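Predicted ATPase involved in replication control, Cdc46/Mcm family (Methanopyrus kandleri AV19, PDB 3F8T) probably binds ATP and single-stranded DNA and may act as an MCM-type helicase in DNA replication. Local coordinates at residues L28-R31 with V32-I36; R112-D115 with G116-I119. The protein carries 2 engineered substitutions. All coordinates share one frame; numbering follows the deposited sequence.

Contact 1. Residues L28-R31 with V32-I36; sequences LPTR and VLIEI
Arg31 and Glu35, one helical turn apart on helix 30-37, meet through a salt bridge in which the guanidinium comes obliquely, chiefly to one carboxylate oxygen, OE2, with OE1 a little farther off. NH2 of Arg31 lies 3.0 Å from OE2 of Glu35, and NE of Arg31 is 3.1 Å from that same oxygen. The two flat groups stand 77° apart, which rules out the coplanar arrangement that pairs two nitrogens with two oxygens. The torsions bring the group there: Arg31 CG sits between the backbone N and the carbonyl carbon (chi1 60°), and the chain bends at chi3, bringing the guanidinium back to an extended Glu35. With an alanine at Glu35 the carboxylate is gone, and the Arg31 guanidinium is likely to be left without this partner and free to turn.

Thr30 turns its methyl rather than its hydroxyl to Ile34; CG2 of Thr30 is 3.5 Å from CD1 of Ile34, tighter than usual for two carbons. On the inner side, Leu28 and Leu33 cross at about a right angle, with CD1 of Leu28 3.9 Å from CD2 of Leu33. Val32 lays CG2 beside the ring of Pro29, nearly equidistant from CB, CG and CD.

The backbone supports these pairs. Ile34 N donates to Thr30 O with an almost straight N-H...O angle of 173°, and Glu35 N donates to Arg31 O at 2.8 Å. Val32 N gives Pro29 O only a weak bond. The chemistry is thus that of an amphipathic helix in the N-terminal domain: an i to i+4 ion pair lies along one side, while Leu33 on the buried side, joined by Leu28 from the preceding loop, packs on helices 19-25 and 74-88.

Contact 2. Residues R112-D115 with G116-I119; sequences RPMD and GALI
The backbone contact between Met114 and Ala117 is a type II beta turn, closed by a hydrogen bond from Ala117 N to Met114 O at 3.0 Å. Its N-H...O angle is 152°, and the donor is tilted 26° from the carbonyl plane. Gly116 holds the third position with phi 87°, where a CB would collide with Asp115 O; absence of a side chain therefore suits this corner.

The apolar contacts come from Met114. Its chain bends at chi2 and chi3, so that the terminal methyl folds back over the residues beyond the turn: CE of Met114 lies 3.9 Å from CG2 of Ile119 and 4.1 Å from CB of Ala117. CB of Met114 also approaches CG2 of Ile119, at 4.0 Å, so this one methyl is touched by both ends of the methionine side chain.

The polar side chain is Asp115, whose OD1 accepts a hydrogen bond from Ser169 N. Backbone bonds of Gly116 and Ala117 with Val167 lead the chain into pairing with strand 160-168. Hydrogen bonding thus fixes the turn and its aspartate, while CB and the terminal methyl of Met114 pack on Ile119 at the start of strand 118-130 in the OB-fold region, CE also on Ala117 just before it.

In the fold
Contact 1 precedes contact 2 along the chain, and the two belong to different parts of the N-terminal half: residues 28-36 to the helical N-terminal domain, residues 112-119 to the entry into the OB fold. Their centres are 21 Å apart and their nearest atoms about 10 Å, so they do not touch. Helices 64-72 and 74-88 bridge the gap: Leu28 packs on Trp69, while Leu118 and Gly116 form backbone hydrogen bonds with Ala71 and Arg75. The centres of both contacts lie on the same side of the chain's centre, 43 Å and 27 Å from it respectively, and both belong to regions distinct from the P-loop ATPase domain.

Contact 1. Residues L28-R31 with V32-I36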
ATOM      1  N   LEU A  28      -2.774 -15.204  40.232  1.00 26.50           N
ATOM      2  CA  LEU A  28      -3.207 -13.805  40.144  1.00 27.73           C
ATOM      3  C   LEU A  28      -3.654 -13.277  41.496  1.00 28.19           C
ATOM      4  O   LEU A  28      -4.334 -13.992  42.231  1.00 28.40           O
ATOM      5  CB  LEU A  28      -4.391 -13.672  39.173  1.00 27.29           C
ATOM      6  CG  LEU A  28      -4.130 -14.055  37.719  1.00 27.88           C
ATOM      7  CD1 LEU A  28      -5.420 -13.968  36.945  1.00 28.09           C
ATOM      8  CD2 LEU A  28      -3.064 -13.132  37.126  1.00 27.34           C
ATOM      9  N   PRO A  29      -3.310 -12.020  41.814  1.00 29.26           N
ATOM     10  CA  PRO A  29      -3.914 -11.388  42.992  1.00 29.80           C
ATOM     11  C   PRO A  29      -5.417 -11.409  42.804  1.00 30.45           C
ATOM     12  O   PRO A  29      -5.900 -11.111  41.705  1.00 30.46           O
ATOM     13  CB  PRO A  29      -3.400  -9.950  42.925  1.00 29.67           C
ATOM     14  CG  PRO A  29      -2.160 -10.018  42.115  1.00 29.60           C
ATOM     15  CD  PRO A  29      -2.376 -11.115  41.117  1.00 29.23           C
ATOM     16  N   THR A  30      -6.151 -11.787  43.844  1.00 31.15           N
ATOM     17  CA  THR A  30      -7.614 -11.833  43.772  1.00 32.09           C
ATOM     18  C   THR A  30      -8.242 -10.530  43.237  1.00 32.11           C
ATOM     19  O   THR A  30      -9.177 -10.574  42.436  1.00 32.38           O
ATOM     20  CB  THR A  30      -8.249 -12.248  45.130  1.00 32.41           C
ATOM     21  OG1 THR A  30      -7.766 -13.547  45.491  1.00 33.62           O
ATOM     22  CG2 THR A  30      -9.756 -12.321  45.018  1.00 32.79           C
ATOM     23  N   ARG A  31      -7.724  -9.381  43.666  1.00 32.52           N
ATOM     24  CA  ARG A  31      -8.284  -8.094  43.228  1.00 33.03           C
ATOM     25  C   ARG A  31      -8.256  -7.897  41.697  1.00 31.67           C
ATOM     26  O   ARG A  31      -9.178  -7.302  41.125  1.00 31.37           O
ATOM     27  CB  ARG A  31      -7.642  -6.912  43.968  1.00 33.29           C
ATOM     28  CG  ARG A  31      -6.141  -6.751  43.791  1.00 35.25           C
ATOM     29  CD  ARG A  31      -5.636  -5.387  44.330  1.00 36.24           C
ATOM     30  NE  ARG A  31      -6.060  -4.260  43.491  1.00 41.99           N
ATOM     31  CZ  ARG A  31      -5.523  -3.956  42.307  1.00 44.54           C
ATOM     32  NH1 ARG A  31      -4.531  -4.689  41.802  1.00 45.35           N
ATOM     33  NH2 ARG A  31      -5.984  -2.920  41.618  1.00 44.76           N
ATOM     34  N   VAL A  32      -7.210  -8.403  41.039  1.00 30.09           N
ATOM     35  CA  VAL A  32      -7.136  -8.365  39.578  1.00 29.17           C
ATOM     36  C   VAL A  32      -8.401  -8.953  38.973  1.00 28.69           C
ATOM     37  O   VAL A  32      -9.047  -8.300  38.141  1.00 28.44           O
ATOM     38  CB  VAL A  32      -5.863  -9.077  39.020  1.00 29.30           C
ATOM     39  CG1 VAL A  32      -5.908  -9.200  37.473  1.00 28.57           C
ATOM     40  CG2 VAL A  32      -4.621  -8.330  39.445  1.00 28.62           C
ATOM     41  N   LEU A  33      -8.767 -10.167  39.395  1.00 27.44           N
ATOM     42  CA  LEU A  33      -9.943 -10.837  38.846  1.00 27.40           C
ATOM     43  C   LEU A  33     -11.269 -10.215  39.288  1.00 26.68           C
ATOM     44  O   LEU A  33     -12.203 -10.123  38.494  1.00 26.62           O
ATOM     45  CB  LEU A  33      -9.942 -12.345  39.157  1.00 27.62           C
ATOM     46  CG  LEU A  33      -9.164 -13.321  38.260  1.00 30.36           C
ATOM     47  CD1 LEU A  33      -9.689 -14.741  38.473  1.00 30.06           C
ATOM     48  CD2 LEU A  33      -9.230 -12.947  36.769  1.00 30.07           C
ATOM     49  N   ILE A  34     -11.357  -9.811  40.554  1.00 25.58           N
ATOM     50  CA  ILE A  34     -12.544  -9.105  41.035  1.00 25.51           C
ATOM     51  C   ILE A  34     -12.781  -7.817  40.225  1.00 24.47           C
ATOM     52  O   ILE A  34     -13.895  -7.549  39.799  1.00 23.89           O
ATOM     53  CB  ILE A  34     -12.462  -8.770  42.553  1.00 25.21           C
ATOM     54  CG1 ILE A  34     -12.453 -10.053  43.387  1.00 25.99           C
ATOM     55  CG2 ILE A  34     -13.664  -7.920  42.970  1.00 25.46           C
ATOM     56  CD1 ILE A  34     -12.162  -9.821  44.863  1.00 26.79           C
ATOM     57  N   GLU A  35     -11.741  -7.017  40.019  1.00 24.23           N
ATOM     58  CA  GLU A  35     -11.936  -5.768  39.273  1.00 24.99           C
ATOM     59  C   GLU A  35     -12.307  -6.024  37.808  1.00 24.34           C
ATOM     60  O   GLU A  35     -13.120  -5.287  37.230  1.00 23.66           O
ATOM     61  CB  GLU A  35     -10.732  -4.843  39.425  1.00 25.75           C
ATOM     62  CG  GLU A  35     -10.636  -4.309  40.855  1.00 28.91           C
ATOM     63  CD  GLU A  35      -9.386  -3.496  41.122  1.00 36.22           C
ATOM     64  OE1 GLU A  35      -8.921  -2.760  40.208  1.00 37.79           O
ATOM     65  OE2 GLU A  35      -8.867  -3.588  42.262  1.00 38.18           O
ATOM     66  N   ILE A  36     -11.748  -7.090  37.231  1.00 23.61           N
ATOM     67  CA  ILE A  36     -12.080  -7.484  35.849  1.00 23.72           C
ATOM     68  C   ILE A  36     -13.560  -7.847  35.681  1.00 24.16           C
ATOM     69  O   ILE A  36     -14.239  -7.345  34.777  1.00 25.47           O
ATOM     70  CB  ILE A  36     -11.174  -8.649  35.342  1.00 23.70           C
ATOM     71  CG1 ILE A  36      -9.734  -8.144  35.122  1.00 23.68           C
ATOM     72  CG2 ILE A  36     -11.758  -9.253  34.047  1.00 22.20           C
ATOM     73  CD1 ILE A  36      -8.677  -9.256  34.819  1.00 22.83           C
TER

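Contact 2. Residues R112-D115 with G116-I119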
ATOM      1  N   ARG A 112       9.969  -9.334  20.812  1.00 34.94           N
ATOM      2  CA  ARG A 112      10.637 -10.308  21.694  1.00 35.56           C
ATOM      3  C   ARG A 112      10.696  -9.875  23.172  1.00 35.30           C
ATOM      4  O   ARG A 112      10.421 -10.687  24.059  1.00 35.58           O
ATOM      5  CB  ARG A 112      12.033 -10.661  21.150  1.00 36.04           C
ATOM      6  CG  ARG A 112      12.663 -11.903  21.764  1.00 38.42           C
ATOM      7  CD  ARG A 112      13.817 -12.409  20.911  1.00 42.48           C
ATOM      8  NE  ARG A 112      14.634 -13.389  21.622  1.00 45.59           N
ATOM      9  CZ  ARG A 112      15.427 -14.285  21.035  1.00 47.57           C
ATOM     10  NH1 ARG A 112      15.510 -14.357  19.710  1.00 47.85           N
ATOM     11  NH2 ARG A 112      16.132 -15.129  21.777  1.00 47.77           N
ATOM     12  N   PRO A 113      11.042  -8.601  23.449  1.00 35.11           N
ATOM     13  CA  PRO A 113      11.073  -8.179  24.854  1.00 35.04           C
ATOM     14  C   PRO A 113       9.697  -8.180  25.507  1.00 34.54           C
ATOM     15  O   PRO A 113       9.612  -8.110  26.738  1.00 34.91           O
ATOM     16  CB  PRO A 113      11.603  -6.740  24.780  1.00 34.71           C
ATOM     17  CG  PRO A 113      12.294  -6.653  23.453  1.00 35.78           C
ATOM     18  CD  PRO A 113      11.450  -7.502  22.558  1.00 35.39           C
ATOM     19  N   MET A 114       8.640  -8.266  24.691  1.00 33.29           N
ATOM     20  CA  MET A 114       7.262  -8.256  25.188  1.00 32.51           C
ATOM     21  C   MET A 114       6.712  -9.654  25.475  1.00 31.46           C
ATOM     22  O   MET A 114       5.494  -9.834  25.511  1.00 30.40           O
ATOM     23  CB  MET A 114       6.310  -7.531  24.212  1.00 32.73           C
ATOM     24  CG  MET A 114       6.663  -6.077  23.889  1.00 34.17           C
ATOM     25  SD  MET A 114       6.705  -5.000  25.321  1.00 41.30           S
ATOM     26  CE  MET A 114       4.967  -4.888  25.740  1.00 38.30           C
ATOM     27  N   ASP A 115       7.586 -10.641  25.693  1.00 30.17           N
ATOM     28  CA  ASP A 115       7.101 -12.009  25.901  1.00 29.58           C
ATOM     29  C   ASP A 115       6.082 -12.043  27.030  1.00 28.54           C
ATOM     30  O   ASP A 115       6.276 -11.393  28.052  1.00 28.68           O
ATOM     31  CB  ASP A 115       8.231 -12.993  26.215  1.00 30.06           C
ATOM     32  CG  ASP A 115       7.813 -14.439  25.975  1.00 31.44           C
ATOM     33  OD1 ASP A 115       7.046 -14.696  25.028  1.00 36.11           O
ATOM     34  OD2 ASP A 115       8.232 -15.328  26.714  1.00 31.55           O
ATOM     35  N   GLY A 116       4.995 -12.781  26.823  1.00 27.35           N
ATOM     36  CA  GLY A 116       3.941 -12.922  27.831  1.00 26.08           C
ATOM     37  C   GLY A 116       2.854 -11.851  27.802  1.00 24.77           C
ATOM     38  O   GLY A 116       1.813 -12.027  28.427  1.00 24.87           O
ATOM     39  N   ALA A 117       3.099 -10.773  27.053  1.00 23.73           N
ATOM     40  CA  ALA A 117       2.254  -9.576  27.045  1.00 23.07           C
ATOM     41  C   ALA A 117       1.215  -9.540  25.920  1.00 23.28           C
ATOM     42  O   ALA A 117       1.434 -10.092  24.820  1.00 23.04           O
ATOM     43  CB  ALA A 117       3.125  -8.331  26.974  1.00 23.10           C
ATOM     44  N   LEU A 118       0.095  -8.872  26.208  1.00 22.15           N
ATOM     45  CA  LEU A 118      -0.893  -8.512  25.201  1.00 21.84           C
ATOM     46  C   LEU A 118      -0.387  -7.289  24.456  1.00 21.16           C
ATOM     47  O   LEU A 118      -0.038  -6.267  25.070  1.00 21.02           O
ATOM     48  CB  LEU A 118      -2.238  -8.180  25.867  1.00 21.36           C
ATOM     49  CG  LEU A 118      -3.321  -7.594  24.950  1.00 21.23           C
ATOM     50  CD1 LEU A 118      -3.883  -8.678  24.044  1.00 22.41           C
ATOM     51  CD2 LEU A 118      -4.400  -6.989  25.822  1.00 20.69           C
ATOM     52  N   ILE A 119      -0.339  -7.395  23.135  1.00 20.87           N
ATOM     53  CA  ILE A 119       0.157  -6.318  22.290  1.00 20.89           C
ATOM     54  C   ILE A 119      -0.631  -6.274  20.983  1.00 21.26           C
ATOM     55  O   ILE A 119      -1.360  -7.219  20.665  1.00 20.68           O
ATOM     56  CB  ILE A 119       1.686  -6.483  21.958  1.00 21.25           C
ATOM     57  CG1 ILE A 119       1.917  -7.617  20.946  1.00 20.29           C
ATOM     58  CG2 ILE A 119       2.511  -6.701  23.250  1.00 20.92           C
ATOM     59  CD1 ILE A 119       3.229  -7.544  20.204  1.00 21.09           C
TER